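Local coordinates for uncharacterized protein MG376 homolog (PDB 2HQL), which probably binds single-stranded DNA, as a small dimeric protein built on the OB fold, at residues 8-20 with 63-77. Residues are numbered along the deposited sequence; the frame is centred on the assembly and turned at random.
Sequences LNRVFLEGEIESS and HTKKYKTISIEGILR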
ATOM      1  N   LEU A   8      -8.772   9.381  -2.709  1.00 23.40           N
ATOM      2  CA  LEU A   8      -7.405   9.629  -2.151  1.00 23.40           C
ATOM      3  C   LEU A   8      -6.638   8.304  -2.235  1.00 23.14           C
ATOM      4  O   LEU A   8      -6.937   7.341  -1.509  1.00 23.77           O
ATOM      5  CB  LEU A   8      -7.378  10.111  -0.690  1.00 21.36           C
ATOM      6  CG  LEU A   8      -5.992  10.466  -0.100  1.00 21.27           C
ATOM      7  CD1 LEU A   8      -5.172  11.283  -1.083  1.00 20.68           C
ATOM      8  CD2 LEU A   8      -6.141  11.212   1.221  1.00 20.17           C
ATOM      9  N   ASN A   9      -5.650   8.255  -3.120  1.00 24.22           N
ATOM     10  CA  ASN A   9      -4.854   7.048  -3.310  1.00 24.21           C
ATOM     11  C   ASN A   9      -3.493   7.355  -3.926  1.00 23.96           C
ATOM     12  O   ASN A   9      -3.346   7.346  -5.149  1.00 23.34           O
ATOM     13  CB  ASN A   9      -5.587   6.040  -4.206  1.00 21.54           C
ATOM     14  CG  ASN A   9      -4.981   4.647  -4.129  1.00 19.65           C
ATOM     15  OD1 ASN A   9      -3.775   4.493  -3.952  1.00 20.13           O
ATOM     16  ND2 ASN A   9      -5.814   3.630  -4.268  1.00 18.52           N
ATOM     17  N   ARG A  10      -2.507   7.626  -3.074  1.00 24.19           N
ATOM     18  CA  ARG A  10      -1.147   7.904  -3.525  1.00 23.71           C
ATOM     19  C   ARG A  10      -0.136   7.184  -2.621  1.00 23.98           C
ATOM     20  O   ARG A  10      -0.293   7.146  -1.398  1.00 22.75           O
ATOM     21  CB  ARG A  10      -0.901   9.410  -3.543  1.00 23.41           C
ATOM     22  CG  ARG A  10      -1.788  10.109  -4.547  1.00 27.48           C
ATOM     23  CD  ARG A  10      -1.423  11.554  -4.778  1.00 31.05           C
ATOM     24  NE  ARG A  10      -0.027  11.725  -5.168  1.00 35.10           N
ATOM     25  CZ  ARG A  10       0.474  12.865  -5.634  1.00 35.74           C
ATOM     26  NH1 ARG A  10      -0.316  13.921  -5.775  1.00 38.16           N
ATOM     27  NH2 ARG A  10       1.764  12.961  -5.931  1.00 35.39           N
ATOM     28  N   VAL A  11       0.886   6.596  -3.240  1.00 23.75           N
ATOM     29  CA  VAL A  11       1.922   5.849  -2.529  1.00 22.91           C
ATOM     30  C   VAL A  11       3.302   6.267  -3.021  1.00 22.96           C
ATOM     31  O   VAL A  11       3.498   6.454  -4.214  1.00 24.78           O
ATOM     32  CB  VAL A  11       1.794   4.328  -2.807  1.00 23.08           C
ATOM     33  CG1 VAL A  11       2.731   3.531  -1.912  1.00 21.55           C
ATOM     34  CG2 VAL A  11       0.359   3.893  -2.630  1.00 25.22           C
ATOM     35  N   PHE A  12       4.249   6.409  -2.099  1.00 22.21           N
ATOM     36  CA  PHE A  12       5.633   6.746  -2.428  1.00 21.81           C
ATOM     37  C   PHE A  12       6.460   5.666  -1.743  1.00 20.73           C
ATOM     38  O   PHE A  12       6.359   5.462  -0.530  1.00 20.70           O
ATOM     39  CB  PHE A  12       5.993   8.123  -1.886  1.00 21.24           C
ATOM     40  CG  PHE A  12       5.216   9.224  -2.519  1.00 22.77           C
ATOM     41  CD1 PHE A  12       5.765   9.965  -3.558  1.00 22.39           C
ATOM     42  CD2 PHE A  12       3.919   9.505  -2.099  1.00 22.47           C
ATOM     43  CE1 PHE A  12       5.037  10.964  -4.173  1.00 21.60           C
ATOM     44  CE2 PHE A  12       3.174  10.508  -2.712  1.00 22.92           C
ATOM     45  CZ  PHE A  12       3.736  11.241  -3.751  1.00 21.87           C
ATOM     46  N   LEU A  13       7.283   4.971  -2.511  1.00 18.97           N
ATOM     47  CA  LEU A  13       8.043   3.882  -1.934  1.00 18.57           C
ATOM     48  C   LEU A  13       9.347   3.641  -2.658  1.00 19.85           C
ATOM     49  O   LEU A  13       9.483   3.973  -3.828  1.00 21.16           O
ATOM     50  CB  LEU A  13       7.189   2.618  -1.995  1.00 16.09           C
ATOM     51  CG  LEU A  13       7.579   1.331  -1.282  1.00 14.80           C
ATOM     52  CD1 LEU A  13       7.491   1.507   0.233  1.00 12.02           C
ATOM     53  CD2 LEU A  13       6.625   0.243  -1.752  1.00 13.94           C
ATOM     54  N   GLU A  14      10.296   3.035  -1.953  1.00 22.75           N
ATOM     55  CA  GLU A  14      11.608   2.719  -2.502  1.00 23.39           C
ATOM     56  C   GLU A  14      12.122   1.392  -1.957  1.00 22.18           C
ATOM     57  O   GLU A  14      11.905   1.061  -0.798  1.00 24.15           O
ATOM     58  CB  GLU A  14      12.612   3.816  -2.144  1.00 27.59           C
ATOM     59  CG  GLU A  14      14.045   3.315  -2.179  1.00 33.15           C
ATOM     60  CD  GLU A  14      15.047   4.314  -1.656  1.00 37.35           C
ATOM     61  OE1 GLU A  14      14.677   5.163  -0.814  1.00 40.80           O
ATOM     62  OE2 GLU A  14      16.219   4.231  -2.078  1.00 39.40           O
ATOM     63  N   GLY A  15      12.813   0.636  -2.795  1.00 22.08           N
ATOM     64  CA  GLY A  15      13.366  -0.626  -2.349  1.00 20.46           C
ATOM     65  C   GLY A  15      14.338  -1.177  -3.365  1.00 20.58           C
ATOM     66  O   GLY A  15      14.609  -0.544  -4.386  1.00 19.98           O
ATOM     67  N   GLU A  16      14.864  -2.363  -3.083  1.00 21.15           N
ATOM     68  CA  GLU A  16      15.807  -3.021  -3.977  1.00 21.30           C
ATOM     69  C   GLU A  16      15.079  -4.006  -4.886  1.00 19.94           C
ATOM     70  O   GLU A  16      14.349  -4.872  -4.414  1.00 20.46           O
ATOM     71  CB  GLU A  16      16.883  -3.750  -3.152  1.00 24.06           C
ATOM     72  CG  GLU A  16      17.610  -4.908  -3.869  1.00 28.65           C
ATOM     73  CD  GLU A  16      18.915  -4.509  -4.539  1.00 29.94           C
ATOM     74  OE1 GLU A  16      19.858  -4.113  -3.822  1.00 32.23           O
ATOM     75  OE2 GLU A  16      19.004  -4.601  -5.783  1.00 32.52           O
ATOM     76  N   ILE A  17      15.280  -3.863  -6.192  1.00 19.78           N
ATOM     77  CA  ILE A  17      14.666  -4.747  -7.177  1.00 19.35           C
ATOM     78  C   ILE A  17      15.118  -6.186  -6.912  1.00 21.01           C
ATOM     79  O   ILE A  17      16.321  -6.482  -6.904  1.00 21.40           O
ATOM     80  CB  ILE A  17      15.085  -4.335  -8.603  1.00 18.53           C
ATOM     81  CG1 ILE A  17      14.787  -2.844  -8.806  1.00 18.45           C
ATOM     82  CG2 ILE A  17      14.374  -5.211  -9.631  1.00 14.86           C
ATOM     83  CD1 ILE A  17      15.219  -2.273 -10.153  1.00 16.47           C
ATOM     84  N   GLU A  18      14.159  -7.084  -6.708  1.00 20.81           N
ATOM     85  CA  GLU A  18      14.472  -8.478  -6.409  1.00 22.39           C
ATOM     86  C   GLU A  18      14.278  -9.441  -7.580  1.00 22.22           C
ATOM     87  O   GLU A  18      14.990 -10.439  -7.697  1.00 22.13           O
ATOM     88  CB  GLU A  18      13.624  -8.946  -5.226  1.00 23.82           C
ATOM     89  CG  GLU A  18      13.905  -8.215  -3.919  1.00 28.51           C
ATOM     90  CD  GLU A  18      15.287  -8.500  -3.377  1.00 31.71           C
ATOM     91  OE1 GLU A  18      15.622  -9.696  -3.269  1.00 36.22           O
ATOM     92  OE2 GLU A  18      16.033  -7.547  -3.055  1.00 30.83           O
ATOM     93  N   SER A  19      13.300  -9.137  -8.430  1.00 21.79           N
ATOM     94  CA  SER A  19      12.976  -9.947  -9.593  1.00 19.64           C
ATOM     95  C   SER A  19      11.906  -9.195 -10.357  1.00 20.69           C
ATOM     96  O   SER A  19      11.373  -8.210  -9.859  1.00 19.11           O
ATOM     97  CB  SER A  19      12.441 -11.307  -9.161  1.00 19.10           C
ATOM     98  OG  SER A  19      11.218 -11.163  -8.478  1.00 18.07           O
ATOM     99  N   SER A  20      11.590  -9.650 -11.565  1.00 22.68           N
ATOM    100  CA  SER A  20      10.578  -8.978 -12.373  1.00 25.15           C
ATOM    101  C   SER A  20      10.218  -9.808 -13.599  1.00 27.18           C
ATOM    102  O   SER A  20      10.973 -10.688 -13.993  1.00 27.69           O
ATOM    103  CB  SER A  20      11.097  -7.610 -12.826  1.00 26.71           C
ATOM    104  OG  SER A  20      12.185  -7.755 -13.723  1.00 26.46           O
ATOM    105  N   HIS A  63      15.183   0.693 -16.301  1.00 25.86           N
ATOM    106  CA  HIS A  63      15.673   1.133 -14.999  1.00 25.31           C
ATOM    107  C   HIS A  63      16.055  -0.122 -14.236  1.00 24.66           C
ATOM    108  O   HIS A  63      16.910  -0.095 -13.357  1.00 26.82           O
ATOM    109  CB  HIS A  63      14.573   1.876 -14.238  1.00 24.89           C
ATOM    110  CG  HIS A  63      14.952   2.264 -12.841  1.00 23.06           C
ATOM    111  ND1 HIS A  63      15.405   1.357 -11.916  1.00 23.26           N
ATOM    112  CD2 HIS A  63      14.932   3.468 -12.217  1.00 23.18           C
ATOM    113  CE1 HIS A  63      15.653   1.981 -10.774  1.00 23.15           C
ATOM    114  NE2 HIS A  63      15.373   3.259 -10.931  1.00 22.81           N
ATOM    115  N   THR A  64      15.409  -1.225 -14.588  1.00 24.23           N
ATOM    116  CA  THR A  64      15.677  -2.508 -13.961  1.00 24.75           C
ATOM    117  C   THR A  64      17.025  -3.088 -14.414  1.00 26.28           C
ATOM    118  O   THR A  64      17.767  -3.670 -13.624  1.00 26.82           O
ATOM    119  CB  THR A  64      14.528  -3.492 -14.284  1.00 24.31           C
ATOM    120  OG1 THR A  64      13.538  -3.417 -13.248  1.00 23.87           O
ATOM    121  CG2 THR A  64      15.039  -4.908 -14.436  1.00 21.41           C
ATOM    122  N   LYS A  65      17.355  -2.930 -15.687  1.00 27.90           N
ATOM    123  CA  LYS A  65      18.615  -3.468 -16.167  1.00 29.08           C
ATOM    124  C   LYS A  65      19.742  -2.462 -16.013  1.00 30.12           C
ATOM    125  O   LYS A  65      20.786  -2.592 -16.651  1.00 31.52           O
ATOM    126  CB  LYS A  65      18.481  -3.914 -17.628  1.00 28.14           C
ATOM    127  CG  LYS A  65      17.604  -5.141 -17.783  1.00 27.14           C
ATOM    128  CD  LYS A  65      17.543  -5.627 -19.210  1.00 32.15           C
ATOM    129  CE  LYS A  65      16.631  -6.851 -19.332  1.00 34.91           C
ATOM    130  NZ  LYS A  65      16.547  -7.413 -20.721  1.00 36.16           N
ATOM    131  N   LYS A  66      19.543  -1.480 -15.134  1.00 30.09           N
ATOM    132  CA  LYS A  66      20.541  -0.435 -14.906  1.00 29.05           C
ATOM    133  C   LYS A  66      20.798  -0.106 -13.429  1.00 29.00           C
ATOM    134  O   LYS A  66      21.930   0.205 -13.050  1.00 27.96           O
ATOM    135  CB  LYS A  66      20.110   0.830 -15.642  1.00 29.01           C
ATOM    136  CG  LYS A  66      21.097   1.968 -15.605  1.00 28.01           C
ATOM    137  CD  LYS A  66      20.521   3.128 -16.370  1.00 28.38           C
ATOM    138  CE  LYS A  66      21.374   4.355 -16.254  1.00 28.77           C
ATOM    139  NZ  LYS A  66      20.719   5.489 -16.963  1.00 29.91           N
ATOM    140  N   TYR A  67      19.753  -0.181 -12.606  1.00 28.73           N
ATOM    141  CA  TYR A  67      19.862   0.122 -11.178  1.00 28.51           C
ATOM    142  C   TYR A  67      19.392  -1.042 -10.316  1.00 28.51           C
ATOM    143  O   TYR A  67      18.657  -1.906 -10.783  1.00 29.28           O
ATOM    144  CB  TYR A  67      19.010   1.335 -10.828  1.00 27.68           C
ATOM    145  CG  TYR A  67      19.304   2.573 -11.635  1.00 26.86           C
ATOM    146  CD1 TYR A  67      20.499   3.266 -11.480  1.00 24.93           C
ATOM    147  CD2 TYR A  67      18.349   3.096 -12.508  1.00 28.02           C
ATOM    148  CE1 TYR A  67      20.730   4.449 -12.163  1.00 25.84           C
ATOM    149  CE2 TYR A  67      18.572   4.282 -13.192  1.00 26.77           C
ATOM    150  CZ  TYR A  67      19.759   4.951 -13.010  1.00 26.31           C
ATOM    151  OH  TYR A  67      19.967   6.145 -13.653  1.00 30.89           O
ATOM    152  N   LYS A  68      19.810  -1.051  -9.053  1.00 28.93           N
ATOM    153  CA  LYS A  68      19.421  -2.099  -8.112  1.00 28.70           C
ATOM    154  C   LYS A  68      18.214  -1.646  -7.293  1.00 27.81           C
ATOM    155  O   LYS A  68      17.297  -2.432  -7.036  1.00 26.15           O
ATOM    156  CB  LYS A  68      20.578  -2.441  -7.171  1.00 29.99           C
ATOM    157  CG  LYS A  68      21.809  -2.982  -7.867  1.00 34.02           C
ATOM    158  CD  LYS A  68      22.859  -3.440  -6.856  1.00 38.59           C
ATOM    159  CE  LYS A  68      24.143  -3.910  -7.557  1.00 41.91           C
ATOM    160  NZ  LYS A  68      25.162  -4.520  -6.634  1.00 42.64           N
ATOM    161  N   THR A  69      18.221  -0.380  -6.881  1.00 27.56           N
ATOM    162  CA  THR A  69      17.111   0.164  -6.107  1.00 28.53           C
ATOM    163  C   THR A  69      16.255   1.000  -7.041  1.00 27.80           C
ATOM    164  O   THR A  69      16.661   1.303  -8.163  1.00 27.41           O
ATOM    165  CB  THR A  69      17.577   1.086  -4.944  1.00 29.26           C
ATOM    166  OG1 THR A  69      17.926   2.374  -5.462  1.00 30.87           O
ATOM    167  CG2 THR A  69      18.772   0.489  -4.223  1.00 29.57           C
ATOM    168  N   ILE A  70      15.065   1.359  -6.576  1.00 26.69           N
ATOM    169  CA  ILE A  70      14.164   2.184  -7.358  1.00 24.66           C
ATOM    170  C   ILE A  70      13.182   2.837  -6.401  1.00 24.69           C
ATOM    171  O   ILE A  70      12.781   2.227  -5.410  1.00 24.62           O
ATOM    172  CB  ILE A  70      13.379   1.358  -8.411  1.00 23.68           C
ATOM    173  CG1 ILE A  70      12.539   2.311  -9.282  1.00 20.73           C
ATOM    174  CG2 ILE A  70      12.487   0.322  -7.708  1.00 24.24           C
ATOM    175  CD1 ILE A  70      11.855   1.674 -10.467  1.00 16.24           C
ATOM    176  N   SER A  71      12.823   4.088  -6.691  1.00 24.36           N
ATOM    177  CA  SER A  71      11.872   4.848  -5.878  1.00 23.28           C
ATOM    178  C   SER A  71      10.766   5.242  -6.824  1.00 21.45           C
ATOM    179  O   SER A  71      11.042   5.575  -7.969  1.00 21.26           O
ATOM    180  CB  SER A  71      12.511   6.125  -5.316  1.00 23.44           C
ATOM    181  OG  SER A  71      13.657   5.834  -4.532  1.00 26.27           O
ATOM    182  N   ILE A  72       9.520   5.215  -6.365  1.00 20.57           N
ATOM    183  CA  ILE A  72       8.408   5.592  -7.235  1.00 19.20           C
ATOM    184  C   ILE A  72       7.292   6.339  -6.519  1.00 19.27           C
ATOM    185  O   ILE A  72       7.336   6.575  -5.310  1.00 17.14           O
ATOM    186  CB  ILE A  72       7.719   4.349  -7.895  1.00 20.47           C
ATOM    187  CG1 ILE A  72       7.110   3.457  -6.802  1.00 19.55           C
ATOM    188  CG2 ILE A  72       8.708   3.560  -8.760  1.00 18.51           C
ATOM    189  CD1 ILE A  72       6.053   2.499  -7.311  1.00 22.28           C
ATOM    190  N   GLU A  73       6.292   6.705  -7.317  1.00 20.25           N
ATOM    191  CA  GLU A  73       5.066   7.335  -6.854  1.00 19.70           C
ATOM    192  C   GLU A  73       4.032   6.418  -7.503  1.00 19.18           C
ATOM    193  O   GLU A  73       4.120   6.131  -8.693  1.00 20.65           O
ATOM    194  CB  GLU A  73       4.914   8.753  -7.397  1.00 20.72           C
ATOM    195  CG  GLU A  73       3.867   9.569  -6.643  1.00 24.17           C
ATOM    196  CD  GLU A  73       2.589   9.806  -7.424  1.00 25.59           C
ATOM    197  OE1 GLU A  73       2.691  10.371  -8.531  1.00 28.89           O
ATOM    198  OE2 GLU A  73       1.488   9.444  -6.932  1.00 25.89           O
ATOM    199  N   GLY A  74       3.067   5.929  -6.743  1.00 18.40           N
ATOM    200  CA  GLY A  74       2.104   5.043  -7.360  1.00 17.58           C
ATOM    201  C   GLY A  74       0.758   5.026  -6.692  1.00 17.19           C
ATOM    202  O   GLY A  74       0.485   5.814  -5.782  1.00 17.67           O
ATOM    203  N   ILE A  75      -0.084   4.105  -7.146  1.00 16.71           N
ATOM    204  CA  ILE A  75      -1.436   3.958  -6.625  1.00 15.37           C
ATOM    205  C   ILE A  75      -1.617   2.547  -6.060  1.00 14.28           C
ATOM    206  O   ILE A  75      -1.387   1.550  -6.743  1.00 13.85           O
ATOM    207  CB  ILE A  75      -2.461   4.218  -7.745  1.00 13.56           C
ATOM    208  CG1 ILE A  75      -2.109   5.519  -8.477  1.00 15.80           C
ATOM    209  CG2 ILE A  75      -3.835   4.349  -7.171  1.00 15.82           C
ATOM    210  CD1 ILE A  75      -2.976   5.808  -9.693  1.00 12.42           C
ATOM    211  N   LEU A  76      -2.026   2.465  -4.804  1.00 15.01           N
ATOM    212  CA  LEU A  76      -2.218   1.166  -4.177  1.00 14.41           C
ATOM    213  C   LEU A  76      -3.471   0.441  -4.690  1.00 15.28           C
ATOM    214  O   LEU A  76      -4.594   0.936  -4.554  1.00 15.49           O
ATOM    215  CB  LEU A  76      -2.278   1.340  -2.661  1.00 14.55           C
ATOM    216  CG  LEU A  76      -1.927   0.113  -1.822  1.00 13.80           C
ATOM    217  CD1 LEU A  76      -0.558  -0.422  -2.216  1.00 13.29           C
ATOM    218  CD2 LEU A  76      -1.938   0.495  -0.367  1.00 12.52           C
ATOM    219  N   ARG A  77      -3.253  -0.733  -5.292  1.00 17.44           N
ATOM    220  CA  ARG A  77      -4.310  -1.588  -5.847  1.00 15.31           C
ATOM    221  C   ARG A  77      -4.286  -2.950  -5.158  1.00 15.29           C
ATOM    222  O   ARG A  77      -3.393  -3.239  -4.374  1.00 14.66           O
ATOM    223  CB  ARG A  77      -4.084  -1.825  -7.349  1.00 15.52           C
ATOM    224  CG  ARG A  77      -3.852  -0.586  -8.175  1.00 15.91           C
ATOM    225  CD  ARG A  77      -5.029   0.354  -8.067  1.00 15.05           C
ATOM    226  NE  ARG A  77      -5.045   1.324  -9.155  1.00 15.38           N
ATOM    227  CZ  ARG A  77      -5.952   2.282  -9.277  1.00 16.16           C
ATOM    228  NH1 ARG A  77      -6.909   2.401  -8.375  1.00 15.81           N
ATOM    229  NH2 ARG A  77      -5.912   3.112 -10.309  1.00 18.04           N
TER
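Asn-9 and Leu-76 close one end of an antiparallel ladder with a pair of side-chain bonds that takes the place of a backbone pair. The carboxamide of Asn-9 accepts from Leu-76 N at OD1 (2.8 Å) and donates through ND2 to Leu-76 O (3.0 Å); the second bond is nearly straight and lies close to the amide plane. Having CG anti to the backbone N (chi1 -165°) carries the amide across to the other strand, and asparagine suits the place because one short group offers both an acceptor and a donor. Ile-75 CG2 packs against this amide, the two side chains crossing at about a right angle.

From here backbone bonds join Val-11 to Gly-74, Leu-13 to Ile-72 and Gly-15 to Ile-70. Beta-branched Val-11 turns CG2 onto Leu-76 CB, 3.7 Å away. On the other face, Glu-73 and Phe-12 lie side by side, pointing the same way, and Glu-73 bends at chi2 (-108°) so that OE2 forms a long, weak salt bridge to Arg-10 NE (3.3 Å), with guanidinium and carboxylate planes 50° apart. Further along that face, Ser-71 OG sits against Glu-14 CB, a small side chain fitting beside a longer one.

At the far end, Ile-17 N donates to Lys-68 O (2.6 Å). Ile-17 CG1 meets Ile-70 CG2 at 4.1 Å, while CD1 lies at the edge of the His-63 ring and near Thr-64 OG1; an aliphatic side chain suits this space between strand 69-77 and the end of helix 54-64.

The ladder joins the first and fourth strands of the OB fold and so closes its sheet. Strands 28-39 and 86-96 flank the pair, helix 54-64 leads into the second segment, and residues 9-13 continue the sheet into a strand of the second subunit, whose Tyr-48 also bonds Leu-76 O.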